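Local coordinates for protein 3-methylaspartate ammonia-lyase (Citrobacter amalonaticus, PDB 1KKO) that catalyses the reversible, magnesium-dependent anti elimination of ammonia from L-threo-3-methylaspartate to give mesaconate, at residues 318-323 against 345-350; 308-313 against 326-331; 220-225 against 266-271; 190-195 against 216-221. All coordinates share one frame; numbering follows the deposited sequence.

All four contacts lie in the TIM-barrel half of the chain. Contact 4 comes first and closes a short loop, tying strand 191-194 to helix 209-225. Contact 3 starts on the same helix, sharing Asp220 and Arg221 with contact 4, and closes a longer loop at residues 266-271, the entry to strand 270-273. Both of these contacts close before the other two begin. Contact 2 joins the loop after strand 303-306 to strand 327-330. Contact 1 opens within that loop and ends beyond it, so the two cross; it pairs helix 313-321 with helix 339-351. Contacts 1 and 2 touch through Phe319 against Cys310 and Cys348 against Val328.

Contact 1: residues 318-323 against 345-350; sequences DFTDAG and VLYCNK
With chi1 at -168°, the Tyr347 ring points away from its own backbone N, and Asp321 holds CG anti to its carbonyl carbon (chi1 -72°). These settings swing the phenol and the carboxylate into the gap between their helices. Tyr347 OH donates to Asp321 OD1 at 2.6 Å. The acceptor uses its syn lone pair and lies in the plane of the ring, at its edge. The two side chains cross at about a right angle, with carboxylate and ring planes 54° apart. Helices 313-321 and 339-351 are consecutive outer helices of the TIM barrel, with strand 327-330 between them in the chain. Deeper in the interface, Thr320 CG2 packs at the ring edge, 3.9 Å from Tyr347 CE2. Thr320 OG1 lies 3.9 Å from Cys348 SG, but its hydrogen bond goes back to Ile316 O of its own helix. Cys348 also packs on Val328 of the barrel strand.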
loop_
_atom_site.group_PDB
_atom_site.type_symbol
_atom_site.label_atom_id
_atom_site.label_comp_id
_atom_site.label_asym_id
_atom_site.label_seq_id
_atom_site.Cartn_x
_atom_site.Cartn_y
_atom_site.Cartn_z
ATOM N N ASP A 318 -3.710 31.802 -7.767
ATOM C CA ASP A 318 -4.891 32.491 -8.292
ATOM C C ASP A 318 -6.153 32.206 -7.474
ATOM O O ASP A 318 -6.943 33.119 -7.185
ATOM C CB ASP A 318 -5.106 32.116 -9.758
ATOM C CG ASP A 318 -4.015 32.640 -10.677
ATOM O OD1 ASP A 318 -3.270 33.574 -10.303
ATOM O OD2 ASP A 318 -3.842 32.167 -11.813
ATOM N N PHE A 319 -6.366 30.945 -7.102
ATOM C CA PHE A 319 -7.513 30.616 -6.269
ATOM C C PHE A 319 -7.407 31.285 -4.894
ATOM O O PHE A 319 -8.411 31.719 -4.327
ATOM C CB PHE A 319 -7.678 29.098 -6.112
ATOM C CG PHE A 319 -8.410 28.422 -7.248
ATOM C CD1 PHE A 319 -7.789 28.190 -8.463
ATOM C CD2 PHE A 319 -9.706 27.999 -7.075
ATOM C CE1 PHE A 319 -8.464 27.557 -9.487
ATOM C CE2 PHE A 319 -10.383 27.360 -8.100
ATOM C CZ PHE A 319 -9.757 27.135 -9.294
ATOM N N THR A 320 -6.196 31.325 -4.354
ATOM C CA THR A 320 -5.934 31.965 -3.071
ATOM C C THR A 320 -6.169 33.474 -3.117
ATOM O O THR A 320 -6.875 34.021 -2.277
ATOM C CB THR A 320 -4.499 31.659 -2.657
ATOM O OG1 THR A 320 -4.363 30.244 -2.447
ATOM C CG2 THR A 320 -4.147 32.318 -1.321
ATOM N N ASP A 321 -5.596 34.135 -4.115
ATOM C CA ASP A 321 -5.691 35.591 -4.202
ATOM C C ASP A 321 -7.126 36.048 -4.347
ATOM O O ASP A 321 -7.463 37.148 -3.944
ATOM C CB ASP A 321 -4.911 36.100 -5.399
ATOM C CG ASP A 321 -3.416 36.008 -5.223
ATOM O OD1 ASP A 321 -2.948 35.735 -4.099
ATOM O OD2 ASP A 321 -2.642 36.227 -6.180
ATOM N N ALA A 322 -7.960 35.222 -4.960
ATOM C CA ALA A 322 -9.358 35.557 -5.169
ATOM C C ALA A 322 -10.222 35.349 -3.920
ATOM O O ALA A 322 -11.391 35.712 -3.917
ATOM C CB ALA A 322 -9.903 34.716 -6.310
ATOM N N GLY A 323 -9.677 34.752 -2.865
ATOM C CA GLY A 323 -10.467 34.455 -1.685
ATOM C C GLY A 323 -11.622 33.546 -2.055
ATOM O O GLY A 323 -12.725 33.664 -1.537
ATOM N N VAL A 345 2.124 25.532 -0.473
ATOM C CA VAL A 345 1.653 25.438 0.896
ATOM C C VAL A 345 2.005 26.726 1.656
ATOM O O VAL A 345 1.174 27.280 2.382
ATOM C CB VAL A 345 2.252 24.208 1.611
ATOM C CG1 VAL A 345 1.946 24.262 3.077
ATOM C CG2 VAL A 345 1.723 22.914 1.009
ATOM N N LEU A 346 3.236 27.185 1.513
ATOM C CA LEU A 346 3.667 28.419 2.180
ATOM C C LEU A 346 2.850 29.615 1.698
ATOM O O LEU A 346 2.521 30.493 2.500
ATOM C CB LEU A 346 5.158 28.676 1.946
ATOM C CG LEU A 346 6.130 27.628 2.504
ATOM C CD1 LEU A 346 7.564 28.069 2.388
ATOM C CD2 LEU A 346 5.828 27.234 3.928
ATOM N N TYR A 347 2.510 29.668 0.415
ATOM C CA TYR A 347 1.729 30.783 -0.114
ATOM C C TYR A 347 0.346 30.768 0.514
ATOM O O TYR A 347 -0.173 31.807 0.949
ATOM C CB TYR A 347 1.630 30.715 -1.648
ATOM C CG TYR A 347 1.083 31.988 -2.234
ATOM C CD1 TYR A 347 1.932 33.009 -2.604
ATOM C CD2 TYR A 347 -0.270 32.173 -2.401
ATOM C CE1 TYR A 347 1.450 34.188 -3.132
ATOM C CE2 TYR A 347 -0.769 33.352 -2.897
ATOM C CZ TYR A 347 0.096 34.354 -3.270
ATOM O OH TYR A 347 -0.404 35.530 -3.788
ATOM N N CYS A 348 -0.268 29.592 0.575
ATOM C CA CYS A 348 -1.576 29.458 1.203
ATOM C C CYS A 348 -1.509 29.904 2.650
ATOM O O CYS A 348 -2.327 30.714 3.102
ATOM C CB CYS A 348 -2.063 28.010 1.153
ATOM S SG CYS A 348 -2.564 27.452 -0.491
ATOM N N ASN A 349 -0.537 29.372 3.386
ATOM C CA ASN A 349 -0.416 29.684 4.807
ATOM C C ASN A 349 -0.238 31.179 5.062
ATOM O O ASN A 349 -0.823 31.724 5.986
ATOM C CB ASN A 349 0.730 28.894 5.454
ATOM C CG ASN A 349 0.443 27.402 5.551
ATOM O OD1 ASN A 349 -0.652 26.969 5.256
ATOM N ND2 ASN A 349 1.432 26.628 5.992
ATOM N N LYS A 350 0.561 31.833 4.232
ATOM C CA LYS A 350 0.821 33.259 4.391
ATOM C C LYS A 350 -0.433 34.060 4.200
ATOM O O LYS A 350 -0.627 35.082 4.866
ATOM C CB LYS A 350 1.867 33.723 3.376
ATOM C CG LYS A 350 2.191 35.215 3.468
ATOM C CD LYS A 350 3.350 35.571 2.554
ATOM C CE LYS A 350 3.582 37.067 2.495
ATOM N NZ LYS A 350 4.449 37.477 1.351
#

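Contact 2: residues 308-313 against 326-331; sequences EWCNTY and HMVQIK. With SO4 (sulfate ion), chain C.
The backbones of Cys310 and Gln329 come closest, 7.6 Å apart at their CA atoms, where the loop after barrel strand 303-306 passes the end of strand 327-330. This is the C-terminal end of TIM-barrel strands, where enzymes of the enolase superfamily keep their active sites. Direct side-chain contact is slight: Cys310 SG faces Val328 CG1 at 4.5 Å. Phe319 of helix 313-321 packs on both residues. A water does more of the joining. It accepts from Lys331 N at 2.8 Å, and Cys310 O and Asn311 O each lie 2.8 Å from it as acceptors.

Lys331 is the catalytic proton acceptor, and Gln329 binds the substrate. The lysine chain bends at its last torsion (chi4 80°), and NZ donates to sulfate O4 at 2.7 Å. Gln172, Thr360 and Cys361 also hold the sulfate, so it probably occupies part of the substrate site. Gln329 NE2 donates to the magnesium ligand Glu273. Gln329 OE1 receives Lys331 NZ at 3.2 Å, from 32° out of the amide carbonyl plane.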
loop_
_atom_site.group_PDB
_atom_site.type_symbol
_atom_site.label_atom_id
_atom_site.label_comp_id
_atom_site.label_asym_id
_atom_site.label_seq_id
_atom_site.Cartn_x
_atom_site.Cartn_y
_atom_site.Cartn_z
ATOM N N GLU A 308 -10.855 20.890 -8.854
ATOM C CA GLU A 308 -10.882 21.001 -10.310
ATOM C C GLU A 308 -10.423 22.392 -10.763
ATOM O O GLU A 308 -10.863 23.409 -10.230
ATOM C CB GLU A 308 -12.295 20.750 -10.851
ATOM C CG GLU A 308 -12.965 19.441 -10.449
ATOM C CD GLU A 308 -13.787 19.522 -9.164
ATOM O OE1 GLU A 308 -13.520 20.399 -8.307
ATOM O OE2 GLU A 308 -14.713 18.690 -9.012
ATOM N N TRP A 309 -9.552 22.403 -11.766
ATOM C CA TRP A 309 -9.002 23.604 -12.405
ATOM C C TRP A 309 -7.962 24.313 -11.551
ATOM O O TRP A 309 -7.453 25.362 -11.950
ATOM C CB TRP A 309 -10.108 24.561 -12.871
ATOM C CG TRP A 309 -11.030 23.824 -13.789
ATOM C CD1 TRP A 309 -12.276 23.380 -13.500
ATOM C CD2 TRP A 309 -10.729 23.350 -15.104
ATOM N NE1 TRP A 309 -12.797 22.692 -14.570
ATOM C CE2 TRP A 309 -11.862 22.661 -15.570
ATOM C CE3 TRP A 309 -9.629 23.469 -15.949
ATOM C CZ2 TRP A 309 -11.912 22.070 -16.827
ATOM C CZ3 TRP A 309 -9.690 22.890 -17.208
ATOM C CH2 TRP A 309 -10.822 22.205 -17.627
ATOM N N CYS A 310 -7.619 23.726 -10.400
ATOM C CA CYS A 310 -6.597 24.273 -9.518
ATOM C C CYS A 310 -5.464 23.258 -9.503
ATOM O O CYS A 310 -5.374 22.435 -8.605
ATOM C CB CYS A 310 -7.174 24.498 -8.133
ATOM S SG CYS A 310 -6.044 25.376 -7.050
ATOM N N ASN A 311 -4.607 23.319 -10.522
ATOM C CA ASN A 311 -3.585 22.294 -10.742
ATOM C C ASN A 311 -2.169 22.695 -10.379
ATOM O O ASN A 311 -1.499 21.997 -9.609
ATOM C CB ASN A 311 -3.579 21.872 -12.218
ATOM C CG ASN A 311 -4.902 21.350 -12.685
ATOM O OD1 ASN A 311 -5.581 20.593 -11.982
ATOM N ND2 ASN A 311 -5.276 21.716 -13.909
ATOM N N THR A 312 -1.699 23.792 -10.967
ATOM C CA THR A 312 -0.323 24.228 -10.835
ATOM C C THR A 312 -0.131 25.178 -9.670
ATOM O O THR A 312 -1.092 25.672 -9.074
ATOM C CB THR A 312 0.109 24.985 -12.092
ATOM O OG1 THR A 312 -0.648 26.200 -12.167
ATOM C CG2 THR A 312 -0.218 24.199 -13.381
ATOM N N TYR A 313 1.132 25.472 -9.393
ATOM C CA TYR A 313 1.483 26.470 -8.386
ATOM C C TYR A 313 0.748 27.787 -8.678
ATOM O O TYR A 313 0.103 28.352 -7.793
ATOM C CB TYR A 313 3.003 26.720 -8.354
ATOM C CG TYR A 313 3.319 27.938 -7.525
ATOM C CD1 TYR A 313 3.346 27.869 -6.150
ATOM C CD2 TYR A 313 3.514 29.174 -8.116
ATOM C CE1 TYR A 313 3.578 28.991 -5.384
ATOM C CE2 TYR A 313 3.759 30.300 -7.355
ATOM C CZ TYR A 313 3.796 30.202 -5.987
ATOM O OH TYR A 313 4.016 31.319 -5.186
ATOM N N HIS A 326 -12.281 28.088 1.202
ATOM C CA HIS A 326 -11.590 27.981 2.477
ATOM C C HIS A 326 -10.321 27.168 2.427
ATOM O O HIS A 326 -9.423 27.381 3.226
ATOM C CB HIS A 326 -12.525 27.358 3.500
ATOM C CG HIS A 326 -13.835 28.062 3.592
ATOM N ND1 HIS A 326 -14.910 27.719 2.804
ATOM C CD2 HIS A 326 -14.236 29.111 4.348
ATOM C CE1 HIS A 326 -15.921 28.526 3.074
ATOM N NE2 HIS A 326 -15.541 29.374 4.011
HETATM N N MSE A 327 -10.269 26.223 1.494
HETATM C CA MSE A 327 -9.176 25.270 1.394
HETATM C C MSE A 327 -8.987 24.924 -0.065
HETATM O O MSE A 327 -9.948 24.931 -0.829
HETATM C CB MSE A 327 -9.546 24.012 2.178
HETATM C CG MSE A 327 -8.533 22.891 2.122
HETATM SE SE MSE A 327 -9.113 21.347 3.158
HETATM C CE MSE A 327 -8.212 21.759 4.805
ATOM N N VAL A 328 -7.746 24.650 -0.457
ATOM C CA VAL A 328 -7.448 24.208 -1.811
ATOM C C VAL A 328 -6.714 22.875 -1.779
ATOM O O VAL A 328 -5.809 22.691 -0.969
ATOM C CB VAL A 328 -6.558 25.206 -2.586
ATOM C CG1 VAL A 328 -7.313 26.471 -2.920
ATOM C CG2 VAL A 328 -5.321 25.531 -1.834
ATOM N N GLN A 329 -7.107 21.948 -2.651
ATOM C CA GLN A 329 -6.335 20.710 -2.810
ATOM C C GLN A 329 -5.136 20.956 -3.731
ATOM O O GLN A 329 -5.299 21.183 -4.935
ATOM C CB GLN A 329 -7.131 19.511 -3.355
ATOM C CG GLN A 329 -6.154 18.305 -3.363
ATOM C CD GLN A 329 -6.646 16.962 -3.859
ATOM O OE1 GLN A 329 -5.813 16.085 -4.142
ATOM N NE2 GLN A 329 -7.957 16.787 -3.988
ATOM N N ILE A 330 -3.949 20.922 -3.131
ATOM C CA ILE A 330 -2.673 20.971 -3.823
ATOM C C ILE A 330 -2.443 19.505 -4.218
ATOM O O ILE A 330 -2.017 18.681 -3.409
ATOM C CB ILE A 330 -1.620 21.525 -2.847
ATOM C CG1 ILE A 330 -2.008 22.950 -2.403
ATOM C CG2 ILE A 330 -0.218 21.508 -3.441
ATOM C CD1 ILE A 330 -1.158 23.488 -1.272
ATOM N N LYS A 331 -2.828 19.169 -5.442
ATOM C CA LYS A 331 -2.840 17.769 -5.883
ATOM C C LYS A 331 -1.442 17.466 -6.391
ATOM O O LYS A 331 -1.100 17.700 -7.550
ATOM C CB LYS A 331 -3.908 17.534 -6.930
ATOM C CG LYS A 331 -4.125 16.061 -7.196
ATOM C CD LYS A 331 -5.350 15.795 -8.048
ATOM C CE LYS A 331 -5.891 14.384 -7.865
ATOM N NZ LYS A 331 -6.698 14.266 -6.638
HETATM S S SO4 C . -7.598 10.639 -6.930
HETATM O O1 SO4 C . -6.581 10.805 -7.998
HETATM O O2 SO4 C . -8.807 10.136 -7.684
HETATM O O3 SO4 C . -7.155 9.655 -5.950
HETATM O O4 SO4 C . -7.968 11.903 -6.247
HETATM O O HOH W 1 -3.099 21.202 -7.414
#

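Contact 3: residues 220-225 against 266-271; sequences DRILSL and QGLPLY
An outer helix of the TIM barrel, 209-225, meets the turn that leads into barrel strand 270-273. The turn passes through Gln266 and Gly267, both with positive phi, and Leu268 then points in toward the helix. The contact has a polar outer part and an apolar inner part.

On the outer side, Gln266 runs extended beyond CG, and its NE2 donates to Asp220 OD1 at 2.8 Å (N-H...O angle 153°). The carboxylate and amide planes are nearly perpendicular, 83° apart, and the amide nitrogen comes to OD1 from above the carboxylate plane. NE2 probably also bonds to Ser219 OG, which would hold the amide at two points on the helix. Asp220 also forms a salt bridge with Arg216, one turn earlier. Leu223 lies against the glutamine, with CD1 3.9 Å from both Gln266 CB and CD.

Further in, Ile222 and Leu268 meet at an oblique angle, with Ile222 CD1 3.9 Å from Leu268 CD1. Ile222 also packs on Leu235 of strand 234-238, which carries the contact to the barrel wall. A water links the two polar groups: it donates to Asp220 OD1 at 3.0 Å and to Gln266 OE1 at 3.2 Å.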
loop_
_atom_site.group_PDB
_atom_site.type_symbol
_atom_site.label_atom_id
_atom_site.label_comp_id
_atom_site.label_asym_id
_atom_site.label_seq_id
_atom_site.Cartn_x
_atom_site.Cartn_y
_atom_site.Cartn_z
ATOM N N ASP A 220 -23.373 9.443 12.578
ATOM C CA ASP A 220 -23.925 8.424 13.478
ATOM C C ASP A 220 -22.918 7.285 13.686
ATOM O O ASP A 220 -22.713 6.822 14.806
ATOM C CB ASP A 220 -25.213 7.820 12.905
ATOM C CG ASP A 220 -26.464 8.603 13.269
ATOM O OD1 ASP A 220 -26.415 9.440 14.189
ATOM O OD2 ASP A 220 -27.540 8.424 12.669
ATOM N N ARG A 221 -22.294 6.836 12.598
ATOM C CA ARG A 221 -21.372 5.710 12.656
ATOM C C ARG A 221 -20.170 6.043 13.515
ATOM O O ARG A 221 -19.728 5.232 14.325
ATOM C CB ARG A 221 -20.906 5.330 11.252
ATOM C CG ARG A 221 -20.260 3.965 11.163
ATOM C CD ARG A 221 -21.243 2.822 11.394
ATOM N NE ARG A 221 -20.659 1.523 11.094
ATOM C CZ ARG A 221 -21.247 0.365 11.349
ATOM N NH1 ARG A 221 -22.452 0.330 11.914
ATOM N NH2 ARG A 221 -20.632 -0.765 11.049
ATOM N N ILE A 222 -19.633 7.242 13.320
ATOM C CA ILE A 222 -18.499 7.716 14.100
ATOM C C ILE A 222 -18.865 7.789 15.580
ATOM O O ILE A 222 -18.138 7.271 16.421
ATOM C CB ILE A 222 -18.017 9.089 13.576
ATOM C CG1 ILE A 222 -17.366 8.929 12.197
ATOM C CG2 ILE A 222 -17.045 9.730 14.557
ATOM C CD1 ILE A 222 -17.273 10.229 11.417
ATOM N N LEU A 223 -19.993 8.424 15.888
ATOM C CA LEU A 223 -20.414 8.579 17.277
ATOM C C LEU A 223 -20.743 7.233 17.923
ATOM O O LEU A 223 -20.521 7.054 19.121
ATOM C CB LEU A 223 -21.592 9.556 17.382
ATOM C CG LEU A 223 -21.251 10.999 16.985
ATOM C CD1 LEU A 223 -22.504 11.864 16.926
ATOM C CD2 LEU A 223 -20.230 11.593 17.940
ATOM N N SER A 224 -21.234 6.282 17.133
ATOM C CA SER A 224 -21.572 4.947 17.640
ATOM C C SER A 224 -20.350 4.049 17.868
ATOM O O SER A 224 -20.231 3.400 18.910
ATOM C CB SER A 224 -22.517 4.242 16.665
ATOM O OG SER A 224 -22.795 2.919 17.093
ATOM N N LEU A 225 -19.446 4.010 16.892
ATOM C CA LEU A 225 -18.311 3.085 16.928
ATOM C C LEU A 225 -17.067 3.569 17.678
ATOM O O LEU A 225 -16.255 2.751 18.115
ATOM C CB LEU A 225 -17.908 2.700 15.498
ATOM C CG LEU A 225 -18.726 1.604 14.814
ATOM C CD1 LEU A 225 -20.195 1.959 14.750
ATOM C CD2 LEU A 225 -18.168 1.346 13.420
ATOM N N GLN A 266 -23.598 16.530 13.096
ATOM C CA GLN A 266 -23.677 16.404 14.556
ATOM C C GLN A 266 -22.458 16.952 15.304
ATOM O O GLN A 266 -21.932 16.311 16.215
ATOM C CB GLN A 266 -23.927 14.948 14.948
ATOM C CG GLN A 266 -25.199 14.398 14.349
ATOM C CD GLN A 266 -25.544 13.020 14.849
ATOM O OE1 GLN A 266 -26.124 12.877 15.925
ATOM N NE2 GLN A 266 -25.220 11.998 14.062
ATOM N N GLY A 267 -22.009 18.141 14.921
ATOM C CA GLY A 267 -20.912 18.787 15.616
ATOM C C GLY A 267 -19.523 18.540 15.044
ATOM O O GLY A 267 -18.572 19.206 15.431
ATOM N N LEU A 268 -19.399 17.580 14.131
ATOM C CA LEU A 268 -18.122 17.303 13.483
ATOM C C LEU A 268 -17.944 18.336 12.374
ATOM O O LEU A 268 -18.876 18.569 11.613
ATOM C CB LEU A 268 -18.128 15.887 12.903
ATOM C CG LEU A 268 -18.426 14.771 13.912
ATOM C CD1 LEU A 268 -18.540 13.409 13.240
ATOM C CD2 LEU A 268 -17.377 14.735 15.000
ATOM N N PRO A 269 -16.774 18.963 12.265
ATOM C CA PRO A 269 -16.560 19.946 11.198
ATOM C C PRO A 269 -16.780 19.319 9.837
ATOM O O PRO A 269 -16.430 18.154 9.647
ATOM C CB PRO A 269 -15.100 20.353 11.372
ATOM C CG PRO A 269 -14.726 19.959 12.760
ATOM C CD PRO A 269 -15.581 18.789 13.111
ATOM N N LEU A 270 -17.357 20.071 8.911
ATOM C CA LEU A 270 -17.678 19.553 7.595
ATOM C C LEU A 270 -17.037 20.378 6.495
ATOM O O LEU A 270 -17.097 21.609 6.495
ATOM C CB LEU A 270 -19.198 19.503 7.401
ATOM C CG LEU A 270 -19.708 19.006 6.048
ATOM C CD1 LEU A 270 -19.348 17.537 5.833
ATOM C CD2 LEU A 270 -21.216 19.208 5.946
ATOM N N TYR A 271 -16.411 19.658 5.562
ATOM C CA TYR A 271 -15.821 20.230 4.370
ATOM C C TYR A 271 -16.426 19.549 3.146
ATOM O O TYR A 271 -16.550 18.316 3.122
ATOM C CB TYR A 271 -14.324 19.964 4.342
ATOM C CG TYR A 271 -13.483 20.828 5.247
ATOM C CD1 TYR A 271 -13.521 20.679 6.621
ATOM C CD2 TYR A 271 -12.637 21.786 4.721
ATOM C CE1 TYR A 271 -12.741 21.479 7.456
ATOM C CE2 TYR A 271 -11.827 22.570 5.542
ATOM C CZ TYR A 271 -11.885 22.407 6.904
ATOM O OH TYR A 271 -11.084 23.186 7.718
HETATM O O HOH W 2 -26.222 9.946 17.110
#

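Contact 4: residues 190-195 against 216-221; sequences DVLPHA and RWLSDR
Leu218 reaches from its helix straight toward Pro193, and a methyl of Leu218 meets the CD-CG edge of the Pro193 ring. Leu218 CD2 lies 3.8 Å from Pro193 CD and 4.1 Å from Pro193 CG. A chi1 of 171° sets the leucine's CG trans to the backbone nitrogen and carries the fork inward to the strand. Its other branch looks to the preceding residue, with Leu218 CD1 4.4 Å from Leu192 CD1. One leucine therefore spans two neighbouring strand residues. Both have their CB bonds pointing toward the helix, and the peptide bond between them is cis.

No hydrogen bond crosses here; the contact is wholly apolar and buried. Val181 and Met184 of helix 179-186 pack on the proline, and Leu235 of strand 234-238 packs on Leu218.

Away from the strand, Arg216 and Asp220, one turn apart, form a salt bridge. Arg216 NE points at Asp220 OD2 at 3.1 Å along an almost straight line (178°). The carboxylate oxygen lies in the guanidinium plane, while the arginine nitrogen sits out of the carboxylate plane.

The strand leads directly to His194, assigned as a transition-state stabiliser, which bonds through NE2 to Tyr240 OH. A strand packed beneath an outer helix, with a functional residue at the strand's C-terminal end, is the beta-alpha arrangement of a TIM barrel.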
loop_
_atom_site.group_PDB
_atom_site.type_symbol
_atom_site.label_atom_id
_atom_site.label_comp_id
_atom_site.label_asym_id
_atom_site.label_seq_id
_atom_site.Cartn_x
_atom_site.Cartn_y
_atom_site.Cartn_z
ATOM N N ASP A 190 -7.925 11.125 11.219
ATOM C CA ASP A 190 -8.256 12.504 11.586
ATOM C C ASP A 190 -9.372 13.125 10.750
ATOM O O ASP A 190 -10.162 13.916 11.264
ATOM C CB ASP A 190 -7.035 13.414 11.449
ATOM C CG ASP A 190 -5.813 12.893 12.170
ATOM O OD1 ASP A 190 -5.892 12.615 13.387
ATOM O OD2 ASP A 190 -4.723 12.763 11.587
ATOM N N VAL A 191 -9.400 12.812 9.456
ATOM C CA VAL A 191 -10.331 13.412 8.517
ATOM C C VAL A 191 -10.819 12.305 7.586
ATOM O O VAL A 191 -10.019 11.479 7.141
ATOM C CB VAL A 191 -9.648 14.521 7.695
ATOM C CG1 VAL A 191 -10.685 15.279 6.860
ATOM C CG2 VAL A 191 -8.868 15.483 8.596
ATOM N N LEU A 192 -12.102 12.298 7.248
ATOM C CA LEU A 192 -12.652 11.203 6.469
ATOM C C LEU A 192 -13.979 11.631 5.888
ATOM O O LEU A 192 -14.577 12.587 6.384
ATOM C CB LEU A 192 -12.845 9.967 7.359
ATOM C CG LEU A 192 -13.974 9.996 8.391
ATOM C CD1 LEU A 192 -14.250 8.588 8.892
ATOM C CD2 LEU A 192 -13.703 10.950 9.549
ATOM N N PRO A 193 -14.517 10.896 4.919
ATOM C CA PRO A 193 -13.945 9.726 4.255
ATOM C C PRO A 193 -13.872 9.877 2.734
ATOM O O PRO A 193 -13.681 8.866 2.048
ATOM C CB PRO A 193 -15.014 8.690 4.543
ATOM C CG PRO A 193 -16.285 9.510 4.269
ATOM C CD PRO A 193 -15.958 10.957 4.644
ATOM N N HIS A 194 -14.039 11.104 2.237
ATOM C CA HIS A 194 -14.085 11.428 0.814
ATOM C C HIS A 194 -15.416 10.993 0.160
ATOM O O HIS A 194 -16.161 11.845 -0.357
ATOM C CB HIS A 194 -12.845 10.902 0.080
ATOM C CG HIS A 194 -12.801 11.281 -1.359
ATOM N ND1 HIS A 194 -11.969 12.251 -1.875
ATOM C CD2 HIS A 194 -13.507 10.792 -2.405
ATOM C CE1 HIS A 194 -12.173 12.340 -3.179
ATOM N NE2 HIS A 194 -13.087 11.453 -3.526
ATOM N N ALA A 195 -15.687 9.686 0.173
ATOM C CA ALA A 195 -16.972 9.096 -0.225
ATOM C C ALA A 195 -17.303 9.077 -1.705
ATOM O O ALA A 195 -18.355 8.561 -2.080
ATOM C CB ALA A 195 -18.107 9.726 0.567
ATOM N N ARG A 216 -25.492 11.933 7.650
ATOM C CA ARG A 216 -26.095 11.525 8.909
ATOM C C ARG A 216 -25.621 10.130 9.299
ATOM O O ARG A 216 -25.297 9.874 10.462
ATOM C CB ARG A 216 -27.622 11.555 8.798
ATOM C CG ARG A 216 -28.337 11.212 10.092
ATOM C CD ARG A 216 -28.007 12.141 11.227
ATOM N NE ARG A 216 -28.137 11.489 12.522
ATOM C CZ ARG A 216 -28.523 12.102 13.632
ATOM N NH1 ARG A 216 -28.817 13.398 13.616
ATOM N NH2 ARG A 216 -28.612 11.415 14.761
ATOM N N TRP A 217 -25.592 9.230 8.321
ATOM C CA TRP A 217 -25.124 7.876 8.560
ATOM C C TRP A 217 -23.679 7.923 9.045
ATOM O O TRP A 217 -23.293 7.218 9.971
ATOM C CB TRP A 217 -25.205 7.021 7.300
ATOM C CG TRP A 217 -24.643 5.672 7.551
ATOM C CD1 TRP A 217 -25.304 4.595 8.060
ATOM C CD2 TRP A 217 -23.281 5.266 7.396
ATOM N NE1 TRP A 217 -24.446 3.532 8.202
ATOM C CE2 TRP A 217 -23.195 3.918 7.799
ATOM C CE3 TRP A 217 -22.122 5.896 6.929
ATOM C CZ2 TRP A 217 -22.000 3.199 7.766
ATOM C CZ3 TRP A 217 -20.941 5.182 6.899
ATOM C CH2 TRP A 217 -20.891 3.847 7.306
ATOM N N LEU A 218 -22.893 8.779 8.403
ATOM C CA LEU A 218 -21.475 8.922 8.693
ATOM C C LEU A 218 -21.223 9.431 10.109
ATOM O O LEU A 218 -20.464 8.828 10.871
ATOM C CB LEU A 218 -20.867 9.860 7.655
ATOM C CG LEU A 218 -19.438 10.339 7.862
ATOM C CD1 LEU A 218 -18.480 9.167 7.941
ATOM C CD2 LEU A 218 -19.081 11.267 6.722
ATOM N N SER A 219 -21.862 10.534 10.478
ATOM C CA SER A 219 -21.682 11.052 11.829
ATOM C C SER A 219 -22.237 10.069 12.874
ATOM O O SER A 219 -21.630 9.874 13.925
ATOM C CB SER A 219 -22.286 12.442 11.984
ATOM O OG SER A 219 -23.650 12.442 11.645
ATOM N N ASP A 220 -23.373 9.443 12.578
ATOM C CA ASP A 220 -23.925 8.424 13.478
ATOM C C ASP A 220 -22.918 7.285 13.686
ATOM O O ASP A 220 -22.713 6.822 14.806
ATOM C CB ASP A 220 -25.213 7.820 12.905
ATOM C CG ASP A 220 -26.464 8.603 13.269
ATOM O OD1 ASP A 220 -26.415 9.440 14.189
ATOM O OD2 ASP A 220 -27.540 8.424 12.669
ATOM N N ARG A 221 -22.294 6.836 12.598
ATOM C CA ARG A 221 -21.372 5.710 12.656
ATOM C C ARG A 221 -20.170 6.043 13.515
ATOM O O ARG A 221 -19.728 5.232 14.325
ATOM C CB ARG A 221 -20.906 5.330 11.252
ATOM C CG ARG A 221 -20.260 3.965 11.163
ATOM C CD ARG A 221 -21.243 2.822 11.394
ATOM N NE ARG A 221 -20.659 1.523 11.094
ATOM C CZ ARG A 221 -21.247 0.365 11.349
ATOM N NH1 ARG A 221 -22.452 0.330 11.914
ATOM N NH2 ARG A 221 -20.632 -0.765 11.049
#